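Local coordinates for BH2092 protein (Bacillus halodurans, PDB 3NHV) that is of unknown function but carries a rhodanese-like domain, the fold of sulfurtransferases such as rhodanese, at residues Arg40-Thr52 and Ile108-Leu122. Sequence-based numbering, arbitrary orientation.
Sequences RDAEAYKECHIPT and IEYWRKENGEVEGTL
Ile108 and Cys48 meet at the heart of this contact, and the isoleucine, branched and wholly apolar, suits a site between a sulfur and a charged plane. Beyond its CB, CG1 stands anti to the backbone N (chi1 -171°) and approaches Ile50 CG1 at 4.3 Å; at its tip, CD1 reaches Cys48 SG at 3.7 Å and packs against the carbonyl O of Cys48. The other branch, CG2, lies over one face of the Arg40 guanidinium, toward its rim, while Ala44 CB covers the opposite face. Arginine fits here because it can be sandwiched flat and still use its edge: NH1 bonds Cys48 O at 3.0 Å, in the guanidinium plane, and pairs with Asp38. Replacing Arg40 with an alanine is likely to leave Cys48 O and Asp38 without this partner and open a gap between Ala44 and Ile108. The small thiol of Cys48 fits between Ile108 CD1 and Val118 CG1, its SG 3.6 Å from the latter. Alongside, His49 and Glu119 form a single antiparallel bridge, with His49 N bonded to Glu119 O at 3.0 Å. Tryptophan offers Ile50 CG1 a broad face for a CH-pi contact, while Trp111 NE1 holds Glu117 O at the ring edge. The residues flanking helix 42-47 thus join helix 107-113 and the chain after it beside the parallel sheet of the rhodanese-like fold, with Tyr78 of strand 74-78 touching Arg40, His49 and Ile108, and helix 20-28 packing on Trp111.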
ATOM      1  N   ARG B  40     -17.031   4.886   0.080  1.00 37.30           N
ATOM      2  CA  ARG B  40     -17.088   5.379   1.453  1.00 44.56           C
ATOM      3  C   ARG B  40     -18.517   5.718   1.874  1.00 49.83           C
ATOM      4  O   ARG B  40     -19.480   5.456   1.150  1.00 49.29           O
ATOM      5  CB  ARG B  40     -16.223   6.632   1.611  1.00 45.95           C
ATOM      6  CG  ARG B  40     -14.808   6.517   1.081  1.00 44.25           C
ATOM      7  CD  ARG B  40     -14.456   7.782   0.307  1.00 44.03           C
ATOM      8  NE  ARG B  40     -14.062   8.914   1.142  1.00 38.43           N
ATOM      9  CZ  ARG B  40     -14.394  10.175   0.876  1.00 40.78           C
ATOM     10  NH1 ARG B  40     -15.139  10.457  -0.186  1.00 36.70           N
ATOM     11  NH2 ARG B  40     -13.946  11.162   1.645  1.00 45.70           N
ATOM     12  N   ASP B  41     -18.641   6.308   3.057  1.00 59.60           N
ATOM     13  CA  ASP B  41     -19.935   6.714   3.589  1.00 61.43           C
ATOM     14  C   ASP B  41     -20.542   7.810   2.721  1.00 59.39           C
ATOM     15  O   ASP B  41     -19.828   8.702   2.261  1.00 64.83           O
ATOM     16  CB  ASP B  41     -19.782   7.271   4.994  1.00 65.44           C
ATOM     17  CG  ASP B  41     -21.075   7.840   5.517  1.00 85.50           C
ATOM     18  OD1 ASP B  41     -21.856   7.070   6.121  1.00 93.14           O
ATOM     19  OD2 ASP B  41     -21.328   9.052   5.299  1.00 86.30           O
ATOM     20  N   ALA B  42     -21.858   7.767   2.528  1.00 58.27           N
ATOM     21  CA  ALA B  42     -22.552   8.768   1.709  1.00 53.74           C
ATOM     22  C   ALA B  42     -22.176  10.206   2.054  1.00 57.55           C
ATOM     23  O   ALA B  42     -21.882  11.009   1.168  1.00 55.33           O
ATOM     24  CB  ALA B  42     -24.059   8.594   1.843  1.00 44.02           C
ATOM     25  N   GLU B  43     -22.189  10.528   3.343  1.00 62.13           N
ATOM     26  CA  GLU B  43     -21.870  11.876   3.795  1.00 66.40           C
ATOM     27  C   GLU B  43     -20.494  12.306   3.286  1.00 69.49           C
ATOM     28  O   GLU B  43     -20.331  13.423   2.788  1.00 68.74           O
ATOM     29  CB  GLU B  43     -21.911  11.931   5.326  1.00 72.73           C
ATOM     30  CG  GLU B  43     -22.112  13.322   5.919  1.00 87.60           C
ATOM     31  CD  GLU B  43     -23.495  13.909   5.607  1.00 95.23           C
ATOM     32  OE1 GLU B  43     -24.510  13.185   5.773  1.00 88.36           O
ATOM     33  OE2 GLU B  43     -23.560  15.103   5.206  1.00 94.62           O
ATOM     34  N   ALA B  44     -19.513  11.410   3.407  1.00 68.41           N
ATOM     35  CA  ALA B  44     -18.149  11.691   2.960  1.00 63.23           C
ATOM     36  C   ALA B  44     -18.132  12.075   1.485  1.00 60.50           C
ATOM     37  O   ALA B  44     -17.467  13.030   1.087  1.00 64.69           O
ATOM     38  CB  ALA B  44     -17.266  10.478   3.185  1.00 58.83           C
ATOM     39  N   TYR B  45     -18.865  11.321   0.677  1.00 55.88           N
ATOM     40  CA  TYR B  45     -18.936  11.585  -0.751  1.00 57.83           C
ATOM     41  C   TYR B  45     -19.526  12.957  -1.037  1.00 61.47           C
ATOM     42  O   TYR B  45     -18.950  13.736  -1.793  1.00 61.28           O
ATOM     43  CB  TYR B  45     -19.771  10.503  -1.440  1.00 52.92           C
ATOM     44  CG  TYR B  45     -20.144  10.799  -2.876  1.00 52.07           C
ATOM     45  CD1 TYR B  45     -21.194  11.670  -3.187  1.00 50.25           C
ATOM     46  CD2 TYR B  45     -19.464  10.191  -3.929  1.00 50.82           C
ATOM     47  CE1 TYR B  45     -21.555  11.926  -4.515  1.00 41.05           C
ATOM     48  CE2 TYR B  45     -19.815  10.440  -5.253  1.00 52.06           C
ATOM     49  CZ  TYR B  45     -20.858  11.303  -5.538  1.00 45.53           C
ATOM     50  OH  TYR B  45     -21.195  11.529  -6.849  1.00 47.08           O
ATOM     51  N   LYS B  46     -20.669  13.251  -0.425  1.00 68.42           N
ATOM     52  CA  LYS B  46     -21.346  14.530  -0.632  1.00 68.94           C
ATOM     53  C   LYS B  46     -20.458  15.726  -0.269  1.00 64.59           C
ATOM     54  O   LYS B  46     -20.617  16.808  -0.833  1.00 62.97           O
ATOM     55  CB  LYS B  46     -22.660  14.558   0.168  1.00 74.77           C
ATOM     56  CG  LYS B  46     -23.704  15.584  -0.309  1.00 84.63           C
ATOM     57  CD  LYS B  46     -23.500  16.977   0.303  1.00 91.17           C
ATOM     58  CE  LYS B  46     -23.721  16.995   1.827  1.00 83.19           C
ATOM     59  NZ  LYS B  46     -25.095  16.583   2.238  1.00 78.04           N
ATOM     60  N   GLU B  47     -19.518  15.525   0.654  1.00 62.52           N
ATOM     61  CA  GLU B  47     -18.609  16.595   1.069  1.00 63.48           C
ATOM     62  C   GLU B  47     -17.458  16.778   0.085  1.00 68.15           C
ATOM     63  O   GLU B  47     -17.182  17.889  -0.377  1.00 63.78           O
ATOM     64  CB  GLU B  47     -18.015  16.299   2.448  1.00 65.52           C
ATOM     65  CG  GLU B  47     -19.026  16.223   3.566  1.00 78.74           C
ATOM     66  CD  GLU B  47     -18.376  16.033   4.924  1.00 84.57           C
ATOM     67  OE1 GLU B  47     -17.542  16.883   5.307  1.00 82.57           O
ATOM     68  OE2 GLU B  47     -18.703  15.036   5.611  1.00 90.44           O
ATOM     69  N   CYS B  48     -16.787  15.673  -0.228  1.00 72.31           N
ATOM     70  CA  CYS B  48     -15.642  15.688  -1.137  1.00 64.96           C
ATOM     71  C   CYS B  48     -15.470  14.356  -1.864  1.00 58.47           C
ATOM     72  O   CYS B  48     -15.312  13.311  -1.231  1.00 56.66           O
ATOM     73  CB  CYS B  48     -14.371  16.003  -0.342  1.00 63.80           C
ATOM     74  SG  CYS B  48     -12.852  15.931  -1.293  1.00 59.25           S
ATOM     75  N   HIS B  49     -15.500  14.398  -3.192  1.00 51.54           N
ATOM     76  CA  HIS B  49     -15.336  13.185  -3.978  1.00 52.26           C
ATOM     77  C   HIS B  49     -14.629  13.429  -5.307  1.00 50.08           C
ATOM     78  O   HIS B  49     -14.368  14.565  -5.688  1.00 49.91           O
ATOM     79  CB  HIS B  49     -16.695  12.511  -4.213  1.00 52.52           C
ATOM     80  CG  HIS B  49     -17.662  13.334  -5.009  1.00 62.01           C
ATOM     81  ND1 HIS B  49     -17.465  13.636  -6.339  1.00 65.66           N
ATOM     82  CD2 HIS B  49     -18.854  13.884  -4.671  1.00 60.06           C
ATOM     83  CE1 HIS B  49     -18.496  14.333  -6.788  1.00 68.81           C
ATOM     84  NE2 HIS B  49     -19.352  14.495  -5.795  1.00 61.31           N
ATOM     85  N   ILE B  50     -14.317  12.348  -6.010  1.00 47.13           N
ATOM     86  CA  ILE B  50     -13.629  12.450  -7.284  1.00 45.70           C
ATOM     87  C   ILE B  50     -14.579  12.720  -8.440  1.00 44.58           C
ATOM     88  O   ILE B  50     -15.613  12.076  -8.576  1.00 45.31           O
ATOM     89  CB  ILE B  50     -12.859  11.159  -7.593  1.00 41.01           C
ATOM     90  CG1 ILE B  50     -11.809  10.917  -6.519  1.00 31.45           C
ATOM     91  CG2 ILE B  50     -12.211  11.257  -8.972  1.00 46.25           C
ATOM     92  CD1 ILE B  50     -11.100   9.611  -6.672  1.00 37.00           C
ATOM     93  N   PRO B  51     -14.228  13.677  -9.301  1.00 43.26           N
ATOM     94  CA  PRO B  51     -15.075  14.008 -10.446  1.00 45.62           C
ATOM     95  C   PRO B  51     -15.506  12.785 -11.266  1.00 46.54           C
ATOM     96  O   PRO B  51     -14.719  11.869 -11.496  1.00 46.67           O
ATOM     97  CB  PRO B  51     -14.201  14.972 -11.239  1.00 44.60           C
ATOM     98  CG  PRO B  51     -13.477  15.711 -10.156  1.00 41.48           C
ATOM     99  CD  PRO B  51     -13.080  14.596  -9.207  1.00 38.46           C
ATOM    100  N   THR B  52     -16.764  12.800 -11.702  1.00 48.14           N
ATOM    101  CA  THR B  52     -17.385  11.734 -12.498  1.00 48.95           C
ATOM    102  C   THR B  52     -17.664  10.462 -11.700  1.00 45.98           C
ATOM    103  O   THR B  52     -17.969   9.422 -12.270  1.00 44.14           O
ATOM    104  CB  THR B  52     -16.534  11.344 -13.742  1.00 53.01           C
ATOM    105  OG1 THR B  52     -15.411  10.549 -13.336  1.00 51.22           O
ATOM    106  CG2 THR B  52     -16.046  12.591 -14.470  1.00 51.36           C
ATOM    107  N   ILE B 108      -8.792   8.601  -2.284  1.00 46.83           N
ATOM    108  CA  ILE B 108      -8.972  10.020  -2.526  1.00 40.60           C
ATOM    109  C   ILE B 108      -7.879  10.800  -1.817  1.00 39.00           C
ATOM    110  O   ILE B 108      -7.585  11.939  -2.164  1.00 38.13           O
ATOM    111  CB  ILE B 108     -10.360  10.493  -2.033  1.00 52.93           C
ATOM    112  CG1 ILE B 108     -10.625  11.927  -2.503  1.00 54.99           C
ATOM    113  CG2 ILE B 108     -10.441  10.395  -0.515  1.00 42.53           C
ATOM    114  CD1 ILE B 108     -12.051  12.399  -2.257  1.00 61.08           C
ATOM    115  N   GLU B 109      -7.273  10.175  -0.819  1.00 38.57           N
ATOM    116  CA  GLU B 109      -6.211  10.825  -0.096  1.00 42.56           C
ATOM    117  C   GLU B 109      -5.089  11.214  -1.055  1.00 44.72           C
ATOM    118  O   GLU B 109      -4.734  12.381  -1.166  1.00 54.77           O
ATOM    119  CB  GLU B 109      -5.660   9.909   0.983  1.00 40.12           C
ATOM    120  CG  GLU B 109      -4.432  10.484   1.634  1.00 44.73           C
ATOM    121  CD  GLU B 109      -3.754   9.514   2.559  1.00 47.47           C
ATOM    122  OE1 GLU B 109      -2.607   9.804   2.958  1.00 49.22           O
ATOM    123  OE2 GLU B 109      -4.366   8.472   2.888  1.00 53.00           O
ATOM    124  N   TYR B 110      -4.530  10.243  -1.764  1.00 43.40           N
ATOM    125  CA  TYR B 110      -3.452  10.555  -2.684  1.00 46.08           C
ATOM    126  C   TYR B 110      -3.919  11.241  -3.961  1.00 47.58           C
ATOM    127  O   TYR B 110      -3.115  11.810  -4.698  1.00 53.75           O
ATOM    128  CB  TYR B 110      -2.635   9.294  -2.981  1.00 46.74           C
ATOM    129  CG  TYR B 110      -1.525   9.084  -1.968  1.00 62.64           C
ATOM    130  CD1 TYR B 110      -0.259   9.655  -2.162  1.00 61.58           C
ATOM    131  CD2 TYR B 110      -1.754   8.387  -0.774  1.00 57.48           C
ATOM    132  CE1 TYR B 110       0.745   9.544  -1.194  1.00 56.01           C
ATOM    133  CE2 TYR B 110      -0.752   8.272   0.200  1.00 55.68           C
ATOM    134  CZ  TYR B 110       0.489   8.855  -0.020  1.00 54.94           C
ATOM    135  OH  TYR B 110       1.469   8.766   0.940  1.00 66.26           O
ATOM    136  N   TRP B 111      -5.222  11.209  -4.218  1.00 51.60           N
ATOM    137  CA  TRP B 111      -5.758  11.871  -5.399  1.00 46.16           C
ATOM    138  C   TRP B 111      -5.636  13.370  -5.182  1.00 49.69           C
ATOM    139  O   TRP B 111      -5.252  14.120  -6.085  1.00 47.18           O
ATOM    140  CB  TRP B 111      -7.222  11.496  -5.610  1.00 47.03           C
ATOM    141  CG  TRP B 111      -7.886  12.360  -6.605  1.00 47.41           C
ATOM    142  CD1 TRP B 111      -8.514  13.547  -6.366  1.00 42.25           C
ATOM    143  CD2 TRP B 111      -7.925  12.160  -8.021  1.00 46.22           C
ATOM    144  NE1 TRP B 111      -8.938  14.102  -7.547  1.00 42.27           N
ATOM    145  CE2 TRP B 111      -8.592  13.274  -8.578  1.00 44.34           C
ATOM    146  CE3 TRP B 111      -7.460  11.152  -8.872  1.00 39.88           C
ATOM    147  CZ2 TRP B 111      -8.804  13.406  -9.955  1.00 46.44           C
ATOM    148  CZ3 TRP B 111      -7.670  11.281 -10.243  1.00 43.53           C
ATOM    149  CH2 TRP B 111      -8.336  12.401 -10.771  1.00 41.93           C
ATOM    150  N   ARG B 112      -5.961  13.798  -3.967  1.00 47.80           N
ATOM    151  CA  ARG B 112      -5.882  15.202  -3.607  1.00 47.26           C
ATOM    152  C   ARG B 112      -4.421  15.615  -3.414  1.00 45.93           C
ATOM    153  O   ARG B 112      -4.027  16.699  -3.830  1.00 53.87           O
ATOM    154  CB  ARG B 112      -6.701  15.461  -2.334  1.00 55.13           C
ATOM    155  CG  ARG B 112      -8.207  15.253  -2.503  1.00 52.56           C
ATOM    156  CD  ARG B 112      -8.911  15.238  -1.159  1.00 51.20           C
ATOM    157  NE  ARG B 112      -8.769  16.514  -0.468  1.00 56.25           N
ATOM    158  CZ  ARG B 112      -9.111  16.732   0.799  1.00 59.89           C
ATOM    159  NH1 ARG B 112      -9.625  15.761   1.541  1.00 58.89           N
ATOM    160  NH2 ARG B 112      -8.937  17.934   1.326  1.00 54.09           N
ATOM    161  N   LYS B 113      -3.614  14.754  -2.799  1.00 41.80           N
ATOM    162  CA  LYS B 113      -2.199  15.073  -2.608  1.00 42.98           C
ATOM    163  C   LYS B 113      -1.526  15.275  -3.965  1.00 44.26           C
ATOM    164  O   LYS B 113      -0.663  16.135  -4.115  1.00 40.80           O
ATOM    165  CB  LYS B 113      -1.475  13.959  -1.848  1.00 37.23           C
ATOM    166  CG  LYS B 113      -1.647  14.005  -0.331  1.00 44.85           C
ATOM    167  CD  LYS B 113      -0.860  12.887   0.345  1.00 49.31           C
ATOM    168  CE  LYS B 113      -1.134  12.827   1.844  1.00 62.06           C
ATOM    169  NZ  LYS B 113      -0.476  11.656   2.512  1.00 57.24           N
ATOM    170  N   GLU B 114      -1.922  14.487  -4.955  1.00 36.76           N
ATOM    171  CA  GLU B 114      -1.335  14.628  -6.274  1.00 41.44           C
ATOM    172  C   GLU B 114      -1.984  15.780  -7.045  1.00 50.81           C
ATOM    173  O   GLU B 114      -1.982  15.814  -8.278  1.00 43.63           O
ATOM    174  CB  GLU B 114      -1.435  13.304  -7.036  1.00 36.58           C
ATOM    175  CG  GLU B 114      -0.336  12.328  -6.625  1.00 37.52           C
ATOM    176  CD  GLU B 114      -0.567  10.911  -7.112  1.00 54.06           C
ATOM    177  OE1 GLU B 114      -0.929  10.731  -8.296  1.00 49.99           O
ATOM    178  OE2 GLU B 114      -0.365   9.968  -6.310  1.00 52.12           O
ATOM    179  N   ASN B 115      -2.528  16.734  -6.286  1.00 53.76           N
ATOM    180  CA  ASN B 115      -3.178  17.922  -6.831  1.00 53.68           C
ATOM    181  C   ASN B 115      -4.371  17.617  -7.716  1.00 45.72           C
ATOM    182  O   ASN B 115      -4.458  18.120  -8.827  1.00 61.51           O
ATOM    183  CB  ASN B 115      -2.176  18.754  -7.631  1.00 59.31           C
ATOM    184  CG  ASN B 115      -2.381  20.241  -7.444  1.00 63.86           C
ATOM    185  OD1 ASN B 115      -2.433  20.722  -6.311  1.00 66.50           O
ATOM    186  ND2 ASN B 115      -2.489  20.979  -8.545  1.00 56.57           N
ATOM    187  N   GLY B 116      -5.293  16.801  -7.230  1.00 50.11           N
ATOM    188  CA  GLY B 116      -6.461  16.482  -8.031  1.00 54.20           C
ATOM    189  C   GLY B 116      -7.622  17.382  -7.664  1.00 61.66           C
ATOM    190  O   GLY B 116      -7.709  17.853  -6.529  1.00 59.39           O
ATOM    191  N   GLU B 117      -8.514  17.637  -8.616  1.00 62.33           N
ATOM    192  CA  GLU B 117      -9.674  18.489  -8.357  1.00 67.43           C
ATOM    193  C   GLU B 117     -10.733  17.728  -7.556  1.00 67.58           C
ATOM    194  O   GLU B 117     -10.893  16.517  -7.718  1.00 65.45           O
ATOM    195  CB  GLU B 117     -10.275  18.972  -9.682  1.00 71.32           C
ATOM    196  CG  GLU B 117      -9.326  19.814 -10.519  1.00 79.41           C
ATOM    197  CD  GLU B 117      -9.837  20.080 -11.932  1.00 88.27           C
ATOM    198  OE1 GLU B 117      -9.146  20.814 -12.678  1.00 91.66           O
ATOM    199  OE2 GLU B 117     -10.917  19.558 -12.302  1.00 81.79           O
ATOM    200  N   VAL B 118     -11.449  18.434  -6.687  1.00 61.22           N
ATOM    201  CA  VAL B 118     -12.489  17.803  -5.878  1.00 59.10           C
ATOM    202  C   VAL B 118     -13.822  18.528  -6.002  1.00 64.85           C
ATOM    203  O   VAL B 118     -13.864  19.754  -6.105  1.00 64.58           O
ATOM    204  CB  VAL B 118     -12.103  17.781  -4.397  1.00 51.41           C
ATOM    205  CG1 VAL B 118     -10.937  16.840  -4.178  1.00 63.56           C
ATOM    206  CG2 VAL B 118     -11.743  19.179  -3.944  1.00 60.64           C
ATOM    207  N   GLU B 119     -14.910  17.763  -5.990  1.00 64.94           N
ATOM    208  CA  GLU B 119     -16.251  18.330  -6.082  1.00 66.27           C
ATOM    209  C   GLU B 119     -17.020  17.962  -4.828  1.00 65.78           C
ATOM    210  O   GLU B 119     -16.840  16.874  -4.287  1.00 73.55           O
ATOM    211  CB  GLU B 119     -16.991  17.784  -7.303  1.00 66.45           C
ATOM    212  CG  GLU B 119     -16.309  18.082  -8.621  1.00 78.18           C
ATOM    213  CD  GLU B 119     -17.027  17.457  -9.805  1.00 86.13           C
ATOM    214  OE1 GLU B 119     -17.346  16.250  -9.749  1.00 88.81           O
ATOM    215  OE2 GLU B 119     -17.266  18.175 -10.802  1.00 96.45           O
ATOM    216  N   GLY B 120     -17.871  18.873  -4.367  1.00 71.81           N
ATOM    217  CA  GLY B 120     -18.654  18.609  -3.174  1.00 70.19           C
ATOM    218  C   GLY B 120     -18.903  19.831  -2.310  1.00 68.74           C
ATOM    219  O   GLY B 120     -18.638  20.962  -2.715  1.00 72.09           O
ATOM    220  N   THR B 121     -19.412  19.588  -1.107  1.00 65.88           N
ATOM    221  CA  THR B 121     -19.721  20.646  -0.156  1.00 62.63           C
ATOM    222  C   THR B 121     -18.488  21.371   0.352  1.00 63.59           C
ATOM    223  O   THR B 121     -18.355  22.579   0.178  1.00 75.06           O
ATOM    224  CB  THR B 121     -20.480  20.086   1.065  1.00 62.75           C
ATOM    225  OG1 THR B 121     -21.805  19.709   0.671  1.00 60.59           O
ATOM    226  CG2 THR B 121     -20.552  21.124   2.180  1.00 66.72           C
ATOM    227  N   LEU B 122     -17.595  20.634   1.002  1.00 63.78           N
ATOM    228  CA  LEU B 122     -16.384  21.229   1.548  1.00 53.88           C
ATOM    229  C   LEU B 122     -15.241  21.232   0.556  1.00 50.57           C
ATOM    230  O   LEU B 122     -14.240  21.915   0.760  1.00 47.09           O
ATOM    231  CB  LEU B 122     -15.959  20.483   2.806  1.00 49.17           C
ATOM    232  CG  LEU B 122     -17.013  20.434   3.907  1.00 56.40           C
ATOM    233  CD1 LEU B 122     -16.455  19.685   5.105  1.00 43.34           C
ATOM    234  CD2 LEU B 122     -17.413  21.849   4.294  1.00 53.41           C
TER